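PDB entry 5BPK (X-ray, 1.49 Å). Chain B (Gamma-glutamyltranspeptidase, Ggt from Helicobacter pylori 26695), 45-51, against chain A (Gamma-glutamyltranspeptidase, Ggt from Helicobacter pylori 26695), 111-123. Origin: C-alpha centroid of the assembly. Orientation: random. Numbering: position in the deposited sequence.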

# COMPACT_ATOMS: atom_id res chain seq x y z
N SER B 45 14.90 0.93 -8.68
CA SER B 45 15.38 0.77 -10.04
C SER B 45 16.67 -0.03 -9.95
O SER B 45 17.68 0.44 -9.41
CB SER B 45 15.62 2.12 -10.71
OG SER B 45 16.13 1.94 -12.02
N ILE B 46 16.63 -1.27 -10.45
CA ILE B 46 17.79 -2.16 -10.38
C ILE B 46 18.76 -1.98 -11.57
O ILE B 46 19.88 -2.47 -11.54
CB ILE B 46 17.36 -3.65 -10.23
CG1 ILE B 46 16.65 -4.18 -11.48
CG2 ILE B 46 16.47 -3.81 -8.99
CD1 ILE B 46 16.26 -5.63 -11.36
N LYS B 47 18.29 -1.25 -12.58
CA LYS B 47 19.04 -0.85 -13.76
C LYS B 47 18.28 0.31 -14.42
O LYS B 47 17.05 0.25 -14.52
CB LYS B 47 19.14 -2.04 -14.73
CG LYS B 47 19.95 -1.75 -16.00
CD LYS B 47 20.06 -2.98 -16.88
CE LYS B 47 20.68 -2.64 -18.23
NZ LYS B 47 20.95 -3.87 -19.02
N PRO B 48 18.99 1.38 -14.84
CA PRO B 48 18.25 2.52 -15.39
C PRO B 48 17.34 2.15 -16.56
O PRO B 48 17.78 1.47 -17.49
CB PRO B 48 19.36 3.47 -15.86
CG PRO B 48 20.52 3.11 -15.03
CD PRO B 48 20.44 1.65 -14.78
N GLY B 49 16.08 2.57 -16.49
CA GLY B 49 15.09 2.27 -17.53
C GLY B 49 14.49 0.88 -17.51
O GLY B 49 13.64 0.56 -18.33
N ASN B 50 14.91 0.03 -16.57
CA ASN B 50 14.35 -1.33 -16.48
C ASN B 50 12.97 -1.29 -15.79
O ASN B 50 12.88 -0.78 -14.68
CB ASN B 50 15.28 -2.23 -15.68
CG ASN B 50 14.72 -3.62 -15.47
OD1 ASN B 50 14.30 -3.97 -14.36
ND2 ASN B 50 14.72 -4.43 -16.52
N PRO B 51 11.92 -1.81 -16.45
CA PRO B 51 10.59 -1.83 -15.82
C PRO B 51 10.49 -2.91 -14.76
O PRO B 51 10.94 -4.03 -14.98
CB PRO B 51 9.65 -2.15 -17.00
CG PRO B 51 10.49 -2.95 -17.93
CD PRO B 51 11.89 -2.41 -17.80
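Chain A 111-123: TKNMFLDKQGNVV

Neither stretch forms a regular helix or strand, so the placement of chain A is defined by turns and contacts rather than by a strand register. Three type I turns shape chain A: T111(A) to M114(A), N113(A) to L116(A), and D117(A) to G120(A). The first two overlap, closing through M114(A) N to T111(A) O at 3.1 Å and L116(A) N to N113(A) O at 2.9 Å. The third reverses the chain, so that V123(A) N returns to F115(A) O at 3.0 Å and D117(A) N meets N121(A) O at 2.8 Å. The side chain of D117(A), chi1 66° (p), braces this loop: its OD1 accepts from N121(A) N at 2.9 Å with a favourable angle of 163°, and weakly from Q119(A) N at 2.8 Å. G120(A) has phi 79°, a value that favours glycine.

The resulting hairpin-like loop presents F115(A), L116(A) and V122(A) to chain B. The closest CA approach is I46(B) CA to F115(A) CA, 6.4 Å. I46(B) is the most heavily covered residue of the contact; its CA-to-CB bond points toward chain A. With chi1 67° (p) and chi2 178° (t), CG2 of I46(B) packs 3.6 Å from F115(A) CD2, approaching the ring obliquely, and CD1 of I46(B) lies between F115(A) CB at 4.2 Å and V122(A) CG1 at 3.9 Å. F115(A) (chi1 -64°, m) and V122(A) (chi1 172°, t) also start toward chain B. L116(A), chi1 -58° (m) and chi2 -169° (t), brings CD2 to 3.6 Å from I46(B) O and 4.0 Å from K47(B) CB.

K47(B) is all-trans, with chi angles of -179°, 177°, 171° and 172°. This extended form carries its amine past L116(A) to the turn of chain A, where NZ donates to G120(A) O at 3.0 Å, the one direct hydrogen bond between the stretches. N121(A) OD1 lies 3.2 Å from K47(B) NZ, but the angle is too poor for a bond. Along the way K47(B) CD passes V122(A) CG2 at 4.3 Å. The type II turn K47(B) to N50(B), closed by N50(B) N to K47(B) O at 3.0 Å, brings N50(B) back to the contact, its ND2 3.8 Å from V122(A) CG2.

Waters add indirect polar links. One donates to both I46(B) O (2.9 Å) and K112(A) O (2.8 Å) and accepts from F115(A) N (3.0 Å); another joins I46(B) O (2.9 Å) to N113(A) OD1 (2.7 Å).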

# COMPACT_ATOMS: atom_id res chain seq x y z
N THR A 111 24.24 -3.04 -2.88
CA THR A 111 24.96 -2.21 -3.84
C THR A 111 24.10 -1.92 -5.06
O THR A 111 23.17 -2.66 -5.40
CB THR A 111 26.28 -2.88 -4.28
OG1 THR A 111 26.01 -4.11 -4.94
CG2 THR A 111 27.20 -3.12 -3.09
N LYS A 112 24.44 -0.82 -5.73
CA LYS A 112 23.71 -0.34 -6.90
C LYS A 112 23.40 -1.44 -7.93
O LYS A 112 22.27 -1.58 -8.39
CB LYS A 112 24.52 0.78 -7.54
CG LYS A 112 23.84 1.47 -8.69
CD LYS A 112 24.68 2.64 -9.18
CE LYS A 112 24.83 2.62 -10.68
NZ LYS A 112 25.71 1.51 -11.14
N ASN A 113 24.41 -2.23 -8.28
CA ASN A 113 24.28 -3.23 -9.36
C ASN A 113 24.12 -4.67 -8.87
O ASN A 113 24.35 -5.62 -9.63
CB ASN A 113 25.48 -3.13 -10.30
CG ASN A 113 25.61 -1.76 -10.95
OD1 ASN A 113 24.61 -1.14 -11.32
ND2 ASN A 113 26.84 -1.29 -11.11
N MET A 114 23.68 -4.83 -7.62
CA MET A 114 23.59 -6.16 -6.99
C MET A 114 22.73 -7.20 -7.73
O MET A 114 22.92 -8.40 -7.54
CB MET A 114 23.12 -6.05 -5.53
CG MET A 114 21.71 -5.51 -5.34
SD MET A 114 21.34 -5.18 -3.62
CE MET A 114 21.16 -6.84 -2.96
N PHE A 115 21.78 -6.74 -8.55
CA PHE A 115 20.90 -7.65 -9.28
C PHE A 115 21.30 -7.84 -10.73
O PHE A 115 20.54 -8.42 -11.52
CB PHE A 115 19.45 -7.17 -9.18
CG PHE A 115 18.92 -7.18 -7.77
CD1 PHE A 115 18.69 -8.39 -7.13
CD2 PHE A 115 18.68 -6.00 -7.09
CE1 PHE A 115 18.22 -8.42 -5.82
CE2 PHE A 115 18.20 -6.03 -5.80
CZ PHE A 115 17.98 -7.24 -5.16
N LEU A 116 22.48 -7.35 -11.10
CA LEU A 116 22.95 -7.45 -12.48
C LEU A 116 24.06 -8.49 -12.59
O LEU A 116 24.78 -8.73 -11.63
CB LEU A 116 23.47 -6.10 -12.96
CG LEU A 116 22.51 -4.91 -12.92
CD1 LEU A 116 23.11 -3.72 -13.68
CD2 LEU A 116 21.15 -5.28 -13.49
N ASP A 117 24.18 -9.08 -13.78
CA ASP A 117 25.28 -10.00 -14.07
C ASP A 117 26.53 -9.22 -14.51
O ASP A 117 26.55 -7.99 -14.46
CB ASP A 117 24.85 -11.07 -15.10
CG ASP A 117 24.56 -10.50 -16.49
OD1 ASP A 117 25.06 -9.41 -16.84
OD2 ASP A 117 23.82 -11.17 -17.24
N LYS A 118 27.57 -9.94 -14.93
CA LYS A 118 28.83 -9.30 -15.36
C LYS A 118 28.68 -8.44 -16.62
O LYS A 118 29.44 -7.50 -16.81
CB LYS A 118 29.93 -10.35 -15.58
CG LYS A 118 30.52 -10.91 -14.29
N GLN A 119 27.69 -8.77 -17.45
CA GLN A 119 27.39 -7.99 -18.66
C GLN A 119 26.54 -6.74 -18.36
O GLN A 119 26.23 -5.97 -19.28
CB GLN A 119 26.67 -8.86 -19.70
CG GLN A 119 27.57 -9.47 -20.77
CD GLN A 119 28.14 -10.83 -20.39
OE1 GLN A 119 28.17 -11.75 -21.21
NE2 GLN A 119 28.60 -10.95 -19.15
N GLY A 120 26.18 -6.53 -17.09
CA GLY A 120 25.32 -5.43 -16.69
C GLY A 120 23.85 -5.68 -16.98
O GLY A 120 23.05 -4.75 -17.03
N ASN A 121 23.48 -6.95 -17.18
CA ASN A 121 22.10 -7.30 -17.48
C ASN A 121 21.41 -7.89 -16.25
O ASN A 121 22.04 -8.56 -15.44
CB ASN A 121 22.02 -8.28 -18.65
CG ASN A 121 22.50 -7.66 -19.96
OD1 ASN A 121 22.21 -6.50 -20.26
ND2 ASN A 121 23.24 -8.43 -20.75
N VAL A 122 20.11 -7.63 -16.13
CA VAL A 122 19.33 -8.14 -15.01
C VAL A 122 19.39 -9.67 -14.93
O VAL A 122 19.18 -10.36 -15.93
CB VAL A 122 17.87 -7.68 -15.12
CG1 VAL A 122 17.01 -8.36 -14.07
CG2 VAL A 122 17.77 -6.17 -15.01
N VAL A 123 19.69 -10.19 -13.74
CA VAL A 123 19.61 -11.63 -13.47
C VAL A 123 18.15 -12.01 -13.25
O VAL A 123 17.54 -11.55 -12.27
CB VAL A 123 20.45 -12.01 -12.23
CG1 VAL A 123 20.30 -13.51 -11.90
CG2 VAL A 123 21.91 -11.63 -12.43
O HOH W 1 20.32 0.37 -8.46
O HOH W 2 20.98 -3.91 -9.32
O HOH W 3 22.06 -0.53 -11.93
O HOH W 4 18.90 -6.24 -18.43